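Local coordinates for hypothetical protein (Bacteroides eggerthii, PDB 4JGL) that is of unknown function, an orphan protein with a streptavidin-like beta fold carrying two extra alpha helices, at residues A[82-88]-A[100-106]; A[52-56]-A[164-169]. All coordinates share one frame; numbering follows the deposited sequence.

Contact 1: residues A[82-88]-A[100-106]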
loop_
_atom_site.group_PDB
_atom_site.type_symbol
_atom_site.label_atom_id
_atom_site.label_comp_id
_atom_site.label_asym_id
_atom_site.label_seq_id
_atom_site.Cartn_x
_atom_site.Cartn_y
_atom_site.Cartn_z
ATOM N N THR A 82 -4.868 -2.263 9.943
ATOM C CA THR A 82 -4.120 -2.890 11.034
ATOM C C THR A 82 -2.961 -3.723 10.470
ATOM O O THR A 82 -3.154 -4.501 9.556
ATOM C CB THR A 82 -5.039 -3.810 11.852
ATOM O OG1 THR A 82 -6.146 -3.048 12.360
ATOM C CG2 THR A 82 -4.284 -4.487 13.001
ATOM N N PRO A 83 -1.745 -3.540 10.993
ATOM C CA PRO A 83 -0.611 -4.280 10.473
ATOM C C PRO A 83 -0.820 -5.779 10.463
ATOM O O PRO A 83 -1.501 -6.324 11.345
ATOM C CB PRO A 83 0.530 -3.899 11.411
ATOM C CG PRO A 83 0.145 -2.572 11.950
ATOM C CD PRO A 83 -1.343 -2.562 12.017
ATOM N N GLY A 84 -0.245 -6.424 9.465
ATOM C CA GLY A 84 -0.351 -7.857 9.296
ATOM C C GLY A 84 1.016 -8.481 9.119
ATOM O O GLY A 84 1.641 -8.915 10.081
ATOM N N HIS A 85 1.505 -8.478 7.879
ATOM C CA HIS A 85 2.781 -9.062 7.518
ATOM C C HIS A 85 3.534 -8.111 6.620
ATOM O O HIS A 85 2.959 -7.194 6.049
ATOM C CB HIS A 85 2.581 -10.418 6.829
ATOM C CG HIS A 85 2.183 -11.502 7.775
ATOM N ND1 HIS A 85 0.910 -11.592 8.291
ATOM C CD2 HIS A 85 2.901 -12.503 8.335
ATOM C CE1 HIS A 85 0.862 -12.617 9.131
ATOM N NE2 HIS A 85 2.052 -13.192 9.165
ATOM N N PHE A 86 4.824 -8.364 6.479
ATOM C CA PHE A 86 5.727 -7.625 5.610
ATOM C C PHE A 86 6.421 -8.597 4.684
ATOM O O PHE A 86 7.020 -9.575 5.135
ATOM C CB PHE A 86 6.750 -6.874 6.458
ATOM C CG PHE A 86 7.765 -6.124 5.644
ATOM C CD1 PHE A 86 7.442 -4.964 4.988
ATOM C CD2 PHE A 86 9.042 -6.632 5.512
ATOM C CE1 PHE A 86 8.400 -4.301 4.201
ATOM C CE2 PHE A 86 9.997 -5.942 4.775
ATOM C CZ PHE A 86 9.647 -4.804 4.121
ATOM N N VAL A 87 6.344 -8.320 3.397
ATOM C CA VAL A 87 6.966 -9.119 2.371
ATOM C C VAL A 87 8.070 -8.314 1.739
ATOM O O VAL A 87 7.854 -7.170 1.343
ATOM C CB VAL A 87 5.968 -9.510 1.285
ATOM C CG1 VAL A 87 6.631 -10.373 0.212
ATOM C CG2 VAL A 87 4.766 -10.227 1.890
HETATM N N MSE A 88 9.258 -8.891 1.650
HETATM C CA MSE A 88 10.390 -8.240 1.020
HETATM C C MSE A 88 10.735 -9.018 -0.245
HETATM O O MSE A 88 10.819 -10.242 -0.216
HETATM C CB MSE A 88 11.549 -8.193 2.018
HETATM C CG MSE A 88 12.730 -7.319 1.632
HETATM SE SE MSE A 88 13.975 -7.018 3.163
HETATM C CE MSE A 88 14.787 -8.781 3.210
ATOM N N THR A 100 10.860 -12.954 1.071
ATOM C CA THR A 100 10.814 -13.320 2.476
ATOM C C THR A 100 9.635 -12.632 3.138
ATOM O O THR A 100 9.208 -11.557 2.693
ATOM C CB THR A 100 12.107 -12.992 3.207
ATOM O OG1 THR A 100 12.366 -11.594 3.128
ATOM C CG2 THR A 100 13.277 -13.774 2.652
ATOM N N ILE A 101 9.125 -13.255 4.186
ATOM C CA ILE A 101 7.936 -12.798 4.862
ATOM C C ILE A 101 8.178 -12.731 6.372
ATOM O O ILE A 101 8.798 -13.639 6.934
ATOM C CB ILE A 101 6.745 -13.720 4.538
ATOM C CG1 ILE A 101 6.549 -13.850 3.013
ATOM C CG2 ILE A 101 5.500 -13.254 5.241
ATOM C CD1 ILE A 101 5.738 -15.111 2.575
ATOM N N LYS A 102 7.730 -11.643 6.997
ATOM C CA LYS A 102 7.831 -11.415 8.442
ATOM C C LYS A 102 6.446 -11.013 8.957
ATOM O O LYS A 102 5.697 -10.324 8.269
ATOM C CB LYS A 102 8.815 -10.267 8.763
ATOM C CG LYS A 102 10.275 -10.497 8.388
ATOM C CD LYS A 102 11.098 -10.968 9.582
ATOM C CE LYS A 102 12.532 -10.448 9.515
ATOM N NZ LYS A 102 13.242 -10.521 10.840
ATOM N N LYS A 103 6.114 -11.386 10.175
ATOM C CA LYS A 103 4.934 -10.865 10.849
ATOM C C LYS A 103 5.237 -9.452 11.314
ATOM O O LYS A 103 6.274 -9.242 11.941
ATOM C CB LYS A 103 4.599 -11.739 12.066
ATOM C CG LYS A 103 3.303 -11.362 12.715
ATOM C CD LYS A 103 2.893 -12.369 13.793
ATOM C CE LYS A 103 1.498 -12.053 14.311
ATOM N NZ LYS A 103 1.402 -10.658 14.847
ATOM N N SER A 104 4.350 -8.503 11.042
ATOM C CA SER A 104 4.499 -7.141 11.499
ATOM C C SER A 104 4.123 -7.048 12.968
ATOM O O SER A 104 3.192 -7.712 13.427
ATOM C CB SER A 104 3.580 -6.198 10.726
ATOM O OG SER A 104 3.851 -6.220 9.342
ATOM N N SER A 105 4.827 -6.200 13.686
ATOM C CA SER A 105 4.485 -5.901 15.067
ATOM C C SER A 105 3.478 -4.774 15.123
ATOM O O SER A 105 3.614 -3.767 14.427
ATOM C CB SER A 105 5.741 -5.456 15.785
ATOM O OG SER A 105 5.428 -4.770 16.996
HETATM N N MSE A 106 2.473 -4.921 15.982
HETATM C CA MSE A 106 1.533 -3.850 16.248
HETATM C C MSE A 106 2.172 -2.604 16.871
HETATM O O MSE A 106 1.652 -1.485 16.764
HETATM C CB MSE A 106 0.481 -4.390 17.227
HETATM C CG MSE A 106 -0.436 -5.397 16.634
HETATM SE SE MSE A 106 -1.526 -4.708 15.262
HETATM C CE MSE A 106 -2.519 -3.313 16.241
HETATM O O HOH W 1 1.839 -4.963 7.854
HETATM O O HOH W 2 0.525 -9.730 12.505
HETATM O O HOH W 3 10.291 -9.950 5.014
HETATM O O HOH W 4 13.607 -10.956 0.713
#

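Contact 2: residues A[52-56]-A[164-169]. With EDO (1,2-ethanediol), chain E.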
loop_
_atom_site.group_PDB
_atom_site.type_symbol
_atom_site.label_atom_id
_atom_site.label_comp_id
_atom_site.label_asym_id
_atom_site.label_seq_id
_atom_site.Cartn_x
_atom_site.Cartn_y
_atom_site.Cartn_z
ATOM N N LYS A 52 -10.736 -9.310 -0.247
ATOM C CA LYS A 52 -9.972 -9.980 0.793
ATOM C C LYS A 52 -9.879 -9.178 2.092
ATOM O O LYS A 52 -9.345 -9.677 3.083
ATOM C CB LYS A 52 -8.564 -10.244 0.297
ATOM C CG LYS A 52 -8.473 -11.112 -0.949
ATOM C CD LYS A 52 -7.341 -12.105 -0.826
ATOM C CE LYS A 52 -7.748 -13.351 -0.020
ATOM N NZ LYS A 52 -7.189 -13.409 1.384
ATOM N N GLY A 53 -10.389 -7.952 2.112
ATOM C CA GLY A 53 -10.234 -7.075 3.249
ATOM C C GLY A 53 -8.786 -6.743 3.568
ATOM O O GLY A 53 -8.410 -6.656 4.722
ATOM N N LEU A 54 -7.967 -6.587 2.518
ATOM C CA LEU A 54 -6.565 -6.256 2.673
ATOM C C LEU A 54 -6.242 -4.925 2.013
ATOM O O LEU A 54 -6.847 -4.529 1.014
ATOM C CB LEU A 54 -5.684 -7.320 2.041
ATOM C CG LEU A 54 -5.902 -8.746 2.541
ATOM C CD1 LEU A 54 -4.998 -9.677 1.743
ATOM C CD2 LEU A 54 -5.608 -8.861 4.037
ATOM N N PHE A 55 -5.263 -4.251 2.596
ATOM C CA PHE A 55 -4.672 -3.042 2.051
ATOM C C PHE A 55 -3.178 -3.262 2.006
ATOM O O PHE A 55 -2.568 -3.583 3.035
ATOM C CB PHE A 55 -5.015 -1.816 2.891
ATOM C CG PHE A 55 -4.284 -0.583 2.441
ATOM C CD1 PHE A 55 -4.652 0.042 1.266
ATOM C CD2 PHE A 55 -3.196 -0.115 3.131
ATOM C CE1 PHE A 55 -3.953 1.168 0.781
ATOM C CE2 PHE A 55 -2.493 1.027 2.657
ATOM C CZ PHE A 55 -2.862 1.614 1.474
ATOM N N LEU A 56 -2.574 -3.140 0.825
ATOM C CA LEU A 56 -1.142 -3.317 0.684
ATOM C C LEU A 56 -0.459 -1.988 0.452
ATOM O O LEU A 56 -0.962 -1.149 -0.274
ATOM C CB LEU A 56 -0.825 -4.285 -0.454
ATOM C CG LEU A 56 -1.025 -5.768 -0.154
ATOM C CD1 LEU A 56 -2.481 -6.060 0.176
ATOM C CD2 LEU A 56 -0.519 -6.621 -1.325
ATOM N N VAL A 164 -0.864 -13.758 -0.262
ATOM C CA VAL A 164 -2.018 -12.887 -0.349
ATOM C C VAL A 164 -3.300 -13.708 -0.568
ATOM O O VAL A 164 -4.287 -13.505 0.117
ATOM C CB VAL A 164 -1.828 -11.827 -1.433
ATOM C CG1 VAL A 164 -3.136 -11.054 -1.692
ATOM C CG2 VAL A 164 -0.719 -10.843 -1.011
ATOM N N ASP A 165 -3.255 -14.639 -1.509
ATOM C CA ASP A 165 -4.451 -15.434 -1.838
ATOM C C ASP A 165 -4.936 -16.257 -0.644
ATOM O O ASP A 165 -6.143 -16.446 -0.475
ATOM C CB ASP A 165 -4.200 -16.372 -3.025
ATOM C CG ASP A 165 -4.137 -15.648 -4.350
ATOM O OD1 ASP A 165 -4.587 -14.481 -4.405
ATOM O OD2 ASP A 165 -3.636 -16.259 -5.327
ATOM N N ASN A 166 -4.002 -16.745 0.169
ATOM C CA ASN A 166 -4.311 -17.649 1.265
ATOM C C ASN A 166 -4.444 -16.925 2.598
ATOM O O ASN A 166 -4.655 -17.558 3.635
ATOM C CB ASN A 166 -3.255 -18.760 1.352
ATOM C CG ASN A 166 -3.212 -19.627 0.104
ATOM O OD1 ASN A 166 -4.108 -19.577 -0.736
ATOM N ND2 ASN A 166 -2.143 -20.403 -0.034
ATOM N N TYR A 167 -4.352 -15.597 2.570
ATOM C CA TYR A 167 -4.202 -14.813 3.789
ATOM C C TYR A 167 -5.430 -14.911 4.683
ATOM O O TYR A 167 -6.568 -14.859 4.196
ATOM C CB TYR A 167 -3.977 -13.340 3.440
ATOM C CG TYR A 167 -3.322 -12.551 4.559
ATOM C CD1 TYR A 167 -1.942 -12.505 4.686
ATOM C CD2 TYR A 167 -4.084 -11.898 5.520
ATOM C CE1 TYR A 167 -1.326 -11.795 5.712
ATOM C CE2 TYR A 167 -3.478 -11.184 6.560
ATOM C CZ TYR A 167 -2.103 -11.142 6.647
ATOM O OH TYR A 167 -1.497 -10.456 7.659
ATOM N N GLY A 168 -5.186 -15.071 5.981
ATOM C CA GLY A 168 -6.234 -15.122 6.989
ATOM C C GLY A 168 -7.198 -16.281 6.810
ATOM O O GLY A 168 -8.174 -16.385 7.547
ATOM N N LYS A 169 -6.918 -17.144 5.836
ATOM C CA LYS A 169 -7.873 -18.122 5.361
ATOM C C LYS A 169 -7.267 -19.501 5.403
ATOM O O LYS A 169 -6.191 -19.754 5.956
ATOM C CB LYS A 169 -8.275 -17.825 3.917
ATOM C CG LYS A 169 -9.340 -16.768 3.736
ATOM C CD LYS A 169 -9.714 -16.660 2.264
ATOM C CE LYS A 169 -10.649 -15.502 1.992
ATOM N NZ LYS A 169 -10.817 -15.297 0.529
ATOM O OXT LYS A 169 -7.892 -20.379 4.832
HETATM C C1 EDO E . -4.194 -11.091 -5.990
HETATM O O1 EDO E . -5.053 -10.764 -7.090
HETATM C C2 EDO E . -3.258 -12.192 -6.450
HETATM O O2 EDO E . -4.033 -13.345 -6.796
#

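Contact 1: residues A[82-88]-A[100-106]
Thr100 and Met88, a selenomethionine, lie side by side on one face of an antiparallel hairpin, with Thr100 OG1 3.7 Å from Met88 CB. Beneath them the backbones exchange two hydrogen bonds, and Phe86 and Lys102 repeat the pair, Phe86 N meeting Lys102 O at 2.8 Å. The hydroxyl of Thr100 is flanked by both backbone neighbours of its CA (chi1 60°), alongside Met88, where one water joins it to Met88 O and another to Phe86 O. Next comes His85, a non-hydrogen-bonded partner of Lys103: its CD2 is 3.6 Å from Lys103 CA, and Lys103 CG lies over one ring face. ND1 turns instead to the hydroxyl of Tyr167. Gly84 and His85 form a classic beta bulge against Ile69, and here Ser104 N is hydrogen-bonded to Gly84 O at 2.9 Å, the donor 34° out of that carbonyl's plane. Ser104 OG comes 3.3 Å from His85 C and shares a water with Gly84 N and His85 O, while Ser104 CB rests 3.9 Å from Pro83 CB. Beyond it Met106, also a selenomethionine, packs its SE 3.6 Å from Thr82 CG2. On the face of Val87 and Ile101, Leu163 of helix 158-165 touches both side chains. The chemistry is mainly that of a backbone ladder carried past the end of strand 96-103, with water satisfying polar atoms at the bulge.

Contact 2: residues A[52-56]-A[164-169]
The ring of Tyr167 is met obliquely by Leu54, whose CD2 comes 3.7 Å from Tyr167 CD2. Ile69 and Thr71 of strand 64-75 also touch this tyrosine, and the ring of His85 stands nearly perpendicular to it. The other flat group, the carboxylate of Asp165, holds a 1,2-ethanediol, probably from the crystallisation liquor, through OD1 at 2.7 Å from its O2, and OD2 makes a salt bridge with Lys161. Lys52, bent at three torsions beyond CB, crosses the end of the helix, its NZ near Tyr167 CB. NZ donates to Val164 O at 3.2 Å, approaching the carbonyl oxygen almost head-on, and more weakly to Tyr167 O. Since Tyr167 N also donates to Val164 O, that carbonyl is gripped twice. The helix end would probably welcome the positive charge, though Lys169 NZ, in one conformer 4.2 Å from Lys52 NZ, would probably offset this. Deeper in, the side chains of Leu54 and Val164 pass each other pointing in opposite directions, and Leu56 CD2 reaches Val164 CG2. The contact therefore seats the close of helix 158-165 and the C-terminal tail on the start of strand 54-61, with Met49 of strand 44-49 touching Leu56 and Val164, and strand 64-75 beside Leu54 and Tyr167.

Overall arrangement
From the N terminus the chain runs through strands 22-29 and 44-49 before 52-56 opens the loop that contact 2 closes, 107 residues later, at the C terminus. Contact 1 falls wholly within that span and ties a short loop of 11 residues, linking the hairpin strands 78-92 and 96-103. The two do not cross in sequence, yet they meet in space, their centres about 12 Å apart, touching through His85 and Tyr167. Both contacts reach the same curled antiparallel sheet, and helix 158-165 with the tail after it spans from strand 54-61 to the hairpin.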